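Local coordinates for putative nitrite reductase NADPH (Small subunit) oxidoreductase protein (Vibrio parahaemolyticus RIMD 2210633, PDB 3C0D) that is probably the small subunit of an NAD(P)H-dependent nitrite reductase, built on a Rieske-like domain and likely serving nitrate assimilation, at residues A42-P48 and H91-W96. Sequence-based numbering, arbitrary orientation.
Sequences AVQDWDP and HCLKTW
Gln44 grips Lys94 twice, once through its backbone and once through its side chain. Its N donates to Lys94 O at 2.9 Å, a somewhat bent bond, and its OE1 takes Lys94 N, also at 2.9 Å and much straighter (164° at the hydrogen). OE1 thus takes the place that Gln44's own backbone O would have in a regular antiparallel pair. The carboxamide's other end is fixed too: NE2 reaches Trp46 O, two residues on, at 2.6 Å, with the acceptor close to the amide plane, so both ends hold the group's rotation. A chi1 of 75° folds CG back over its own backbone, and from there the straight chain passes crosswise over Leu93, bringing the carboxamide to Lys94 N.

Leu93 divides its two methyls: CD1 packs against Val43 CB, while CD2 lies 3.6 Å from Gln44 CG and 3.5 Å from Pro48 CD. Phe78 of strand 77-79 touches both Pro48 and Leu93. Farther out, Pro48 CB approaches His91 ND1 obliquely, at 3.6 Å. At the other end, Trp96 turns its ring edge to Gln44 N, and Lys94 CG lies over one face near the rim; the lysine continues outward to a salt bridge with Glu28. Val43 and Thr95 form an antiparallel non-hydrogen-bonded pair, joining strands 39-47 and 95-100 in the antiparallel beta framework of a Rieske-like domain.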
loop_
_atom_site.group_PDB
_atom_site.type_symbol
_atom_site.label_atom_id
_atom_site.label_comp_id
_atom_site.label_asym_id
_atom_site.label_seq_id
_atom_site.Cartn_x
_atom_site.Cartn_y
_atom_site.Cartn_z
ATOM N N ALA A 42 -1.520 -2.710 0.915
ATOM C CA ALA A 42 -0.564 -2.708 -0.184
ATOM C C ALA A 42 -1.104 -1.880 -1.328
ATOM O O ALA A 42 -2.273 -2.012 -1.674
ATOM C CB ALA A 42 -0.336 -4.123 -0.659
ATOM N N VAL A 43 -0.267 -1.035 -1.923
ATOM C CA VAL A 43 -0.687 -0.213 -3.062
ATOM C C VAL A 43 0.493 -0.135 -4.031
ATOM O O VAL A 43 1.629 -0.355 -3.617
ATOM C CB VAL A 43 -1.058 1.223 -2.633
ATOM C CG1 VAL A 43 -2.310 1.215 -1.772
ATOM C CG2 VAL A 43 0.106 1.854 -1.869
ATOM N N GLN A 44 0.250 0.162 -5.305
ATOM C CA GLN A 44 1.358 0.270 -6.251
ATOM C C GLN A 44 2.286 1.376 -5.774
ATOM O O GLN A 44 1.827 2.436 -5.342
ATOM C CB GLN A 44 0.862 0.621 -7.640
ATOM C CG GLN A 44 0.437 2.057 -7.800
ATOM C CD GLN A 44 -0.132 2.300 -9.171
ATOM O OE1 GLN A 44 -1.107 1.654 -9.568
ATOM N NE2 GLN A 44 0.472 3.224 -9.915
ATOM N N ASP A 45 3.588 1.126 -5.867
ATOM C CA ASP A 45 4.579 2.082 -5.424
ATOM C C ASP A 45 4.770 3.166 -6.437
ATOM O O ASP A 45 5.146 4.274 -6.081
ATOM C CB ASP A 45 5.913 1.399 -5.149
ATOM C CG ASP A 45 6.902 2.323 -4.455
ATOM O OD1 ASP A 45 6.512 2.985 -3.466
ATOM O OD2 ASP A 45 8.071 2.385 -4.884
ATOM N N TRP A 46 4.510 2.857 -7.699
ATOM C CA TRP A 46 4.644 3.859 -8.753
ATOM C C TRP A 46 3.513 4.910 -8.667
ATOM O O TRP A 46 2.333 4.564 -8.638
ATOM C CB TRP A 46 4.648 3.148 -10.113
ATOM C CG TRP A 46 4.680 4.035 -11.330
ATOM C CD1 TRP A 46 3.612 4.479 -12.042
ATOM C CD2 TRP A 46 5.844 4.543 -11.994
ATOM N NE1 TRP A 46 4.029 5.226 -13.114
ATOM C CE2 TRP A 46 5.395 5.282 -13.112
ATOM C CE3 TRP A 46 7.225 4.441 -11.759
ATOM C CZ2 TRP A 46 6.278 5.923 -13.994
ATOM C CZ3 TRP A 46 8.105 5.075 -12.636
ATOM C CH2 TRP A 46 7.626 5.804 -13.743
ATOM N N ASP A 47 3.899 6.184 -8.593
ATOM C CA ASP A 47 2.973 7.313 -8.529
ATOM C C ASP A 47 2.506 7.653 -9.945
ATOM O O ASP A 47 3.276 8.167 -10.756
ATOM C CB ASP A 47 3.686 8.526 -7.937
ATOM C CG ASP A 47 2.827 9.775 -7.955
ATOM O OD1 ASP A 47 1.755 9.757 -8.597
ATOM O OD2 ASP A 47 3.227 10.778 -7.333
ATOM N N PRO A 48 1.232 7.397 -10.254
ATOM C CA PRO A 48 0.665 7.674 -11.586
ATOM C C PRO A 48 0.716 9.137 -11.998
ATOM O O PRO A 48 0.639 9.464 -13.172
ATOM C CB PRO A 48 -0.763 7.170 -11.459
ATOM C CG PRO A 48 -1.078 7.480 -10.013
ATOM C CD PRO A 48 0.178 7.046 -9.288
ATOM N N HIS A 91 -7.539 9.258 -11.076
ATOM C CA HIS A 91 -6.430 8.400 -10.654
ATOM C C HIS A 91 -6.735 7.473 -9.481
ATOM O O HIS A 91 -7.421 7.846 -8.532
ATOM C CB HIS A 91 -5.214 9.268 -10.349
ATOM C CG HIS A 91 -4.555 9.803 -11.579
ATOM N ND1 HIS A 91 -3.746 9.027 -12.381
ATOM C CD2 HIS A 91 -4.633 11.014 -12.183
ATOM C CE1 HIS A 91 -3.351 9.736 -13.424
ATOM N NE2 HIS A 91 -3.877 10.944 -13.327
ATOM N N CYS A 92 -6.212 6.257 -9.563
ATOM C CA CYS A 92 -6.427 5.251 -8.538
ATOM C C CYS A 92 -5.228 4.301 -8.533
ATOM O O CYS A 92 -4.721 3.942 -9.595
ATOM C CB CYS A 92 -7.719 4.480 -8.848
ATOM S SG CYS A 92 -8.287 3.344 -7.557
ATOM N N LEU A 93 -4.767 3.902 -7.351
ATOM C CA LEU A 93 -3.623 2.998 -7.250
ATOM C C LEU A 93 -4.051 1.535 -7.234
ATOM O O LEU A 93 -5.101 1.188 -6.684
ATOM C CB LEU A 93 -2.817 3.279 -5.977
ATOM C CG LEU A 93 -2.182 4.646 -5.714
ATOM C CD1 LEU A 93 -1.358 4.586 -4.437
ATOM C CD2 LEU A 93 -1.306 5.033 -6.876
ATOM N N LYS A 94 -3.239 0.668 -7.828
ATOM C CA LYS A 94 -3.570 -0.749 -7.832
ATOM C C LYS A 94 -3.375 -1.258 -6.406
ATOM O O LYS A 94 -2.470 -0.812 -5.688
ATOM C CB LYS A 94 -2.677 -1.518 -8.815
ATOM C CG LYS A 94 -3.036 -2.986 -8.941
ATOM C CD LYS A 94 -2.260 -3.664 -10.056
ATOM C CE LYS A 94 -2.633 -5.149 -10.184
ATOM N NZ LYS A 94 -1.772 -5.919 -11.145
ATOM N N THR A 95 -4.241 -2.185 -6.002
ATOM C CA THR A 95 -4.214 -2.757 -4.657
ATOM C C THR A 95 -4.015 -4.265 -4.643
ATOM O O THR A 95 -4.327 -4.950 -5.607
ATOM C CB THR A 95 -5.527 -2.472 -3.913
ATOM O OG1 THR A 95 -6.629 -2.870 -4.740
ATOM C CG2 THR A 95 -5.645 -0.991 -3.578
ATOM N N TRP A 96 -3.495 -4.773 -3.534
ATOM C CA TRP A 96 -3.276 -6.206 -3.366
ATOM C C TRP A 96 -3.844 -6.640 -2.017
ATOM O O TRP A 96 -3.576 -6.006 -0.999
ATOM C CB TRP A 96 -1.783 -6.529 -3.414
ATOM C CG TRP A 96 -1.199 -6.566 -4.795
ATOM C CD1 TRP A 96 -0.977 -7.675 -5.564
ATOM C CD2 TRP A 96 -0.736 -5.449 -5.559
ATOM N NE1 TRP A 96 -0.398 -7.316 -6.755
ATOM C CE2 TRP A 96 -0.239 -5.955 -6.780
ATOM C CE3 TRP A 96 -0.689 -4.070 -5.329
ATOM C CZ2 TRP A 96 0.300 -5.128 -7.772
ATOM C CZ3 TRP A 96 -0.150 -3.241 -6.319
ATOM C CH2 TRP A 96 0.336 -3.778 -7.526
#